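Long-range contact in transmembrane oligosaccharyl transferase (Archaeoglobus fulgidus, PDB 3WAJ), which is a large archaeal membrane protein of the STT3/AglB oligosaccharyltransferase family, joining a helical transmembrane region to a soluble core domain: residues Thr544-His555 with Arg563-Ile574. Numbering follows the deposited sequence.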
loop_
_atom_site.group_PDB
_atom_site.type_symbol
_atom_site.label_atom_id
_atom_site.label_comp_id
_atom_site.label_asym_id
_atom_site.label_seq_id
_atom_site.Cartn_x
_atom_site.Cartn_y
_atom_site.Cartn_z
ATOM N N THR A 544 12.780 -15.538 -19.139
ATOM C CA THR A 544 12.025 -14.378 -18.631
ATOM C C THR A 544 12.747 -13.018 -18.675
ATOM O O THR A 544 13.938 -12.946 -18.942
ATOM C CB THR A 544 11.560 -14.593 -17.172
ATOM O OG1 THR A 544 12.698 -14.765 -16.313
ATOM C CG2 THR A 544 10.618 -15.786 -17.062
ATOM N N TYR A 545 12.023 -11.941 -18.372
ATOM C CA TYR A 545 12.647 -10.618 -18.216
ATOM C C TYR A 545 11.928 -9.798 -17.146
ATOM O O TYR A 545 10.776 -10.085 -16.803
ATOM C CB TYR A 545 12.695 -9.835 -19.552
ATOM C CG TYR A 545 11.349 -9.673 -20.231
ATOM C CD1 TYR A 545 10.408 -8.763 -19.758
ATOM C CD2 TYR A 545 11.023 -10.424 -21.356
ATOM C CE1 TYR A 545 9.172 -8.620 -20.373
ATOM C CE2 TYR A 545 9.785 -10.283 -21.986
ATOM C CZ TYR A 545 8.869 -9.376 -21.483
ATOM O OH TYR A 545 7.642 -9.229 -22.096
ATOM N N GLY A 546 12.600 -8.775 -16.622
ATOM C CA GLY A 546 12.012 -7.980 -15.567
ATOM C C GLY A 546 11.580 -6.607 -16.038
ATOM O O GLY A 546 12.088 -6.061 -17.030
ATOM N N VAL A 547 10.626 -6.053 -15.300
ATOM C CA VAL A 547 10.103 -4.735 -15.555
ATOM C C VAL A 547 10.417 -3.864 -14.332
ATOM O O VAL A 547 9.943 -4.129 -13.216
ATOM C CB VAL A 547 8.606 -4.802 -15.779
ATOM C CG1 VAL A 547 8.027 -3.385 -16.026
ATOM C CG2 VAL A 547 8.295 -5.718 -16.954
ATOM N N ILE A 548 11.216 -2.822 -14.541
ATOM C CA ILE A 548 11.652 -1.993 -13.432
ATOM C C ILE A 548 10.898 -0.657 -13.336
ATOM O O ILE A 548 10.739 0.078 -14.307
ATOM C CB ILE A 548 13.180 -1.774 -13.443
ATOM C CG1 ILE A 548 13.639 -1.226 -12.091
ATOM C CG2 ILE A 548 13.596 -0.847 -14.565
ATOM C CD1 ILE A 548 15.076 -1.575 -11.762
ATOM N N SER A 549 10.447 -0.344 -12.132
ATOM C CA SER A 549 9.679 0.860 -11.882
ATOM C C SER A 549 9.710 1.071 -10.370
ATOM O O SER A 549 10.222 0.236 -9.643
ATOM C CB SER A 549 8.241 0.666 -12.379
ATOM O OG SER A 549 7.453 1.808 -12.087
ATOM N N TRP A 550 9.165 2.174 -9.884
ATOM C CA TRP A 550 9.161 2.407 -8.445
ATOM C C TRP A 550 8.327 1.306 -7.756
ATOM O O TRP A 550 7.488 0.666 -8.406
ATOM C CB TRP A 550 8.624 3.818 -8.143
ATOM C CG TRP A 550 8.832 4.294 -6.725
ATOM C CD1 TRP A 550 7.921 4.953 -5.953
ATOM C CD2 TRP A 550 10.016 4.153 -5.912
ATOM N NE1 TRP A 550 8.456 5.231 -4.719
ATOM C CE2 TRP A 550 9.737 4.751 -4.664
ATOM C CE3 TRP A 550 11.279 3.576 -6.117
ATOM C CZ2 TRP A 550 10.677 4.798 -3.620
ATOM C CZ3 TRP A 550 12.206 3.614 -5.080
ATOM C CH2 TRP A 550 11.902 4.226 -3.850
ATOM N N TRP A 551 8.551 1.069 -6.464
ATOM C CA TRP A 551 7.950 -0.106 -5.819
ATOM C C TRP A 551 6.429 -0.018 -5.672
ATOM O O TRP A 551 5.757 -1.049 -5.649
ATOM C CB TRP A 551 8.605 -0.389 -4.469
ATOM C CG TRP A 551 8.489 0.715 -3.451
ATOM C CD1 TRP A 551 9.388 1.720 -3.232
ATOM C CD2 TRP A 551 7.442 0.896 -2.477
ATOM N NE1 TRP A 551 8.964 2.522 -2.195
ATOM C CE2 TRP A 551 7.772 2.047 -1.719
ATOM C CE3 TRP A 551 6.255 0.208 -2.184
ATOM C CZ2 TRP A 551 6.962 2.520 -0.670
ATOM C CZ3 TRP A 551 5.445 0.680 -1.146
ATOM C CH2 TRP A 551 5.805 1.827 -0.400
ATOM N N ASP A 552 5.901 1.207 -5.582
ATOM C CA ASP A 552 4.452 1.458 -5.499
ATOM C C ASP A 552 3.640 0.696 -6.540
ATOM O O ASP A 552 2.532 0.237 -6.256
ATOM C CB ASP A 552 4.163 2.957 -5.722
ATOM C CG ASP A 552 4.664 3.816 -4.611
ATOM O OD1 ASP A 552 5.294 3.298 -3.653
ATOM O OD2 ASP A 552 4.427 5.026 -4.703
ATOM N N TYR A 553 4.218 0.577 -7.737
ATOM C CA TYR A 553 3.511 0.180 -8.953
ATOM C C TYR A 553 3.535 -1.332 -9.229
ATOM O O TYR A 553 2.907 -1.797 -10.186
ATOM C CB TYR A 553 4.077 0.998 -10.150
ATOM C CG TYR A 553 4.021 2.484 -9.856
ATOM C CD1 TYR A 553 2.797 3.095 -9.579
ATOM C CD2 TYR A 553 5.166 3.274 -9.822
ATOM C CE1 TYR A 553 2.703 4.456 -9.291
ATOM C CE2 TYR A 553 5.083 4.666 -9.529
ATOM C CZ TYR A 553 3.840 5.240 -9.256
ATOM O OH TYR A 553 3.708 6.600 -8.943
ATOM N N GLY A 554 4.244 -2.089 -8.382
ATOM C CA GLY A 554 4.472 -3.514 -8.602
ATOM C C GLY A 554 3.215 -4.348 -8.794
ATOM O O GLY A 554 3.126 -5.183 -9.714
ATOM N N HIS A 555 2.229 -4.122 -7.932
ATOM C CA HIS A 555 0.976 -4.866 -8.023
ATOM C C HIS A 555 0.218 -4.615 -9.335
ATOM O O HIS A 555 -0.300 -5.568 -9.944
ATOM C CB HIS A 555 0.109 -4.658 -6.767
ATOM C CG HIS A 555 0.701 -5.270 -5.531
ATOM N ND1 HIS A 555 1.705 -6.213 -5.574
ATOM C CD2 HIS A 555 0.430 -5.065 -4.219
ATOM C CE1 HIS A 555 2.029 -6.569 -4.336
ATOM N NE2 HIS A 555 1.264 -5.888 -3.501
ATOM N N ARG A 563 3.305 -8.806 -16.370
ATOM C CA ARG A 563 4.764 -8.853 -16.478
ATOM C C ARG A 563 5.368 -8.885 -15.083
ATOM O O ARG A 563 4.649 -8.774 -14.099
ATOM C CB ARG A 563 5.310 -7.688 -17.317
ATOM C CG ARG A 563 4.897 -7.776 -18.786
ATOM C CD ARG A 563 5.294 -9.123 -19.447
ATOM N NE ARG A 563 4.887 -9.179 -20.860
ATOM C CZ ARG A 563 3.709 -9.632 -21.295
ATOM N NH1 ARG A 563 2.820 -10.100 -20.427
ATOM N NH2 ARG A 563 3.425 -9.625 -22.595
ATOM N N MET A 564 6.681 -9.039 -14.982
ATOM C CA MET A 564 7.267 -9.274 -13.668
ATOM C C MET A 564 8.055 -8.076 -13.152
ATOM O O MET A 564 9.123 -7.764 -13.669
ATOM C CB MET A 564 8.147 -10.525 -13.704
ATOM C CG MET A 564 7.440 -11.756 -14.262
ATOM S SD MET A 564 8.594 -13.141 -14.371
ATOM C CE MET A 564 7.472 -14.545 -14.557
ATOM N N PRO A 565 7.528 -7.409 -12.109
ATOM C CA PRO A 565 8.190 -6.216 -11.562
ATOM C C PRO A 565 9.351 -6.559 -10.647
ATOM O O PRO A 565 9.319 -7.539 -9.880
ATOM C CB PRO A 565 7.069 -5.541 -10.751
ATOM C CG PRO A 565 6.232 -6.702 -10.269
ATOM C CD PRO A 565 6.230 -7.670 -11.452
ATOM N N ILE A 566 10.383 -5.736 -10.742
ATOM C CA ILE A 566 11.552 -5.827 -9.873
ATOM C C ILE A 566 11.174 -5.457 -8.419
ATOM O O ILE A 566 11.688 -6.032 -7.447
ATOM C CB ILE A 566 12.653 -4.882 -10.421
ATOM C CG1 ILE A 566 13.633 -5.662 -11.295
ATOM C CG2 ILE A 566 13.355 -4.076 -9.301
ATOM C CD1 ILE A 566 13.085 -6.011 -12.690
ATOM N N ALA A 567 10.260 -4.498 -8.278
ATOM C CA ALA A 567 9.899 -3.993 -6.958
ATOM C C ALA A 567 8.381 -4.028 -6.680
ATOM O O ALA A 567 7.573 -3.953 -7.610
ATOM C CB ALA A 567 10.477 -2.592 -6.739
ATOM N N ASN A 568 8.041 -4.058 -5.388
ATOM C CA ASN A 568 6.742 -4.464 -4.842
ATOM C C ASN A 568 6.206 -3.450 -3.864
ATOM O O ASN A 568 6.984 -2.798 -3.160
ATOM C CB ASN A 568 6.949 -5.690 -3.908
ATOM C CG ASN A 568 6.711 -6.984 -4.591
ATOM O OD1 ASN A 568 6.021 -7.031 -5.605
ATOM N ND2 ASN A 568 7.273 -8.058 -4.049
ATOM N N PRO A 569 4.878 -3.408 -3.704
ATOM C CA PRO A 569 4.306 -2.663 -2.575
ATOM C C PRO A 569 4.469 -3.354 -1.209
ATOM O O PRO A 569 3.990 -2.804 -0.218
ATOM C CB PRO A 569 2.831 -2.513 -2.975
ATOM C CG PRO A 569 2.865 -2.592 -4.507
ATOM C CD PRO A 569 3.874 -3.681 -4.750
ATOM N N PHE A 570 5.114 -4.523 -1.158
ATOM C CA PHE A 570 5.624 -5.074 0.113
ATOM C C PHE A 570 7.018 -4.542 0.397
ATOM O O PHE A 570 7.677 -5.027 1.313
ATOM C CB PHE A 570 5.737 -6.605 0.067
ATOM C CG PHE A 570 4.502 -7.282 -0.423
ATOM C CD1 PHE A 570 3.264 -6.951 0.099
ATOM C CD2 PHE A 570 4.572 -8.221 -1.432
ATOM C CE1 PHE A 570 2.117 -7.558 -0.373
ATOM C CE2 PHE A 570 3.426 -8.827 -1.917
ATOM C CZ PHE A 570 2.204 -8.499 -1.385
ATOM N N GLN A 571 7.464 -3.586 -0.425
ATOM C CA GLN A 571 8.797 -2.973 -0.347
ATOM C C GLN A 571 9.961 -3.921 -0.634
ATOM O O GLN A 571 11.075 -3.704 -0.158
ATOM C CB GLN A 571 8.985 -2.209 0.973
ATOM C CG GLN A 571 7.985 -1.044 1.136
ATOM C CD GLN A 571 8.037 -0.385 2.510
ATOM O OE1 GLN A 571 8.817 -0.778 3.380
ATOM N NE2 GLN A 571 7.204 0.624 2.706
ATOM N N ALA A 572 9.692 -4.963 -1.426
ATOM C CA ALA A 572 10.746 -5.805 -1.988
ATOM C C ALA A 572 11.341 -5.139 -3.243
ATOM O O ALA A 572 10.632 -4.440 -3.972
ATOM C CB ALA A 572 10.195 -7.160 -2.350
ATOM N N GLY A 573 12.631 -5.370 -3.504
ATOM C CA GLY A 573 13.250 -4.933 -4.747
ATOM C C GLY A 573 13.575 -3.444 -4.856
ATOM O O GLY A 573 13.880 -2.949 -5.949
ATOM N N ILE A 574 13.523 -2.724 -3.737
ATOM C CA ILE A 574 13.914 -1.316 -3.741
ATOM C C ILE A 574 15.434 -1.146 -3.901
ATOM O O ILE A 574 15.892 -0.211 -4.557
ATOM C CB ILE A 574 13.422 -0.583 -2.476
ATOM C CG1 ILE A 574 11.890 -0.498 -2.467
ATOM C CG2 ILE A 574 14.030 0.816 -2.374
ATOM C CD1 ILE A 574 11.284 -0.180 -1.071
HETATM O O HOH W 1 8.221 -9.764 -17.251
HETATM O O HOH W 2 9.554 -2.757 -10.659
HETATM O O HOH W 3 3.483 -7.644 -7.498
#
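Gln-571 CG and Ile-574 CD1 lie over one face of the Trp-551 indole. Gln-571 CG stands 3.8 Å from the centroid of the six-membered ring of Trp-551, and Ile-574 CD1 packs on the five-membered ring. Asp-552 OD1 is over the opposite face, and Pro-569 CA is at the edge. A chi1 of 61° tucks the indole back over its own backbone, where it lies side by side with Gln-571. The His-555 ring carries Pro-569 CD over one face, 3.4 Å from its centroid. Its edge meets the face of Phe-570 in a T-shaped pair, planes 64° apart. Water 3 joins His-555 ND1 to Asn-568 OD1. Strand 546-548 and the short, weakly bonded strand 564-565 run parallel, connected by helix 554-561 in a beta-alpha-beta unit of the AglB core domain. Strand 605-611 flanks 546-548 on its other side. Val-547 N donates to Met-564 O at 2.8 Å, and Ile-566 N donates to Val-547 O at 3.0 Å. Water 2 links Val-547 O to Ser-549 N and Ala-567 N. Gly-554 CA makes a CA-H...O contact with Ala-567 O at 3.3 Å. Arg-563 NE donates a bent bond (137°) to Tyr-545 OH, which also bonds Pro-515 O.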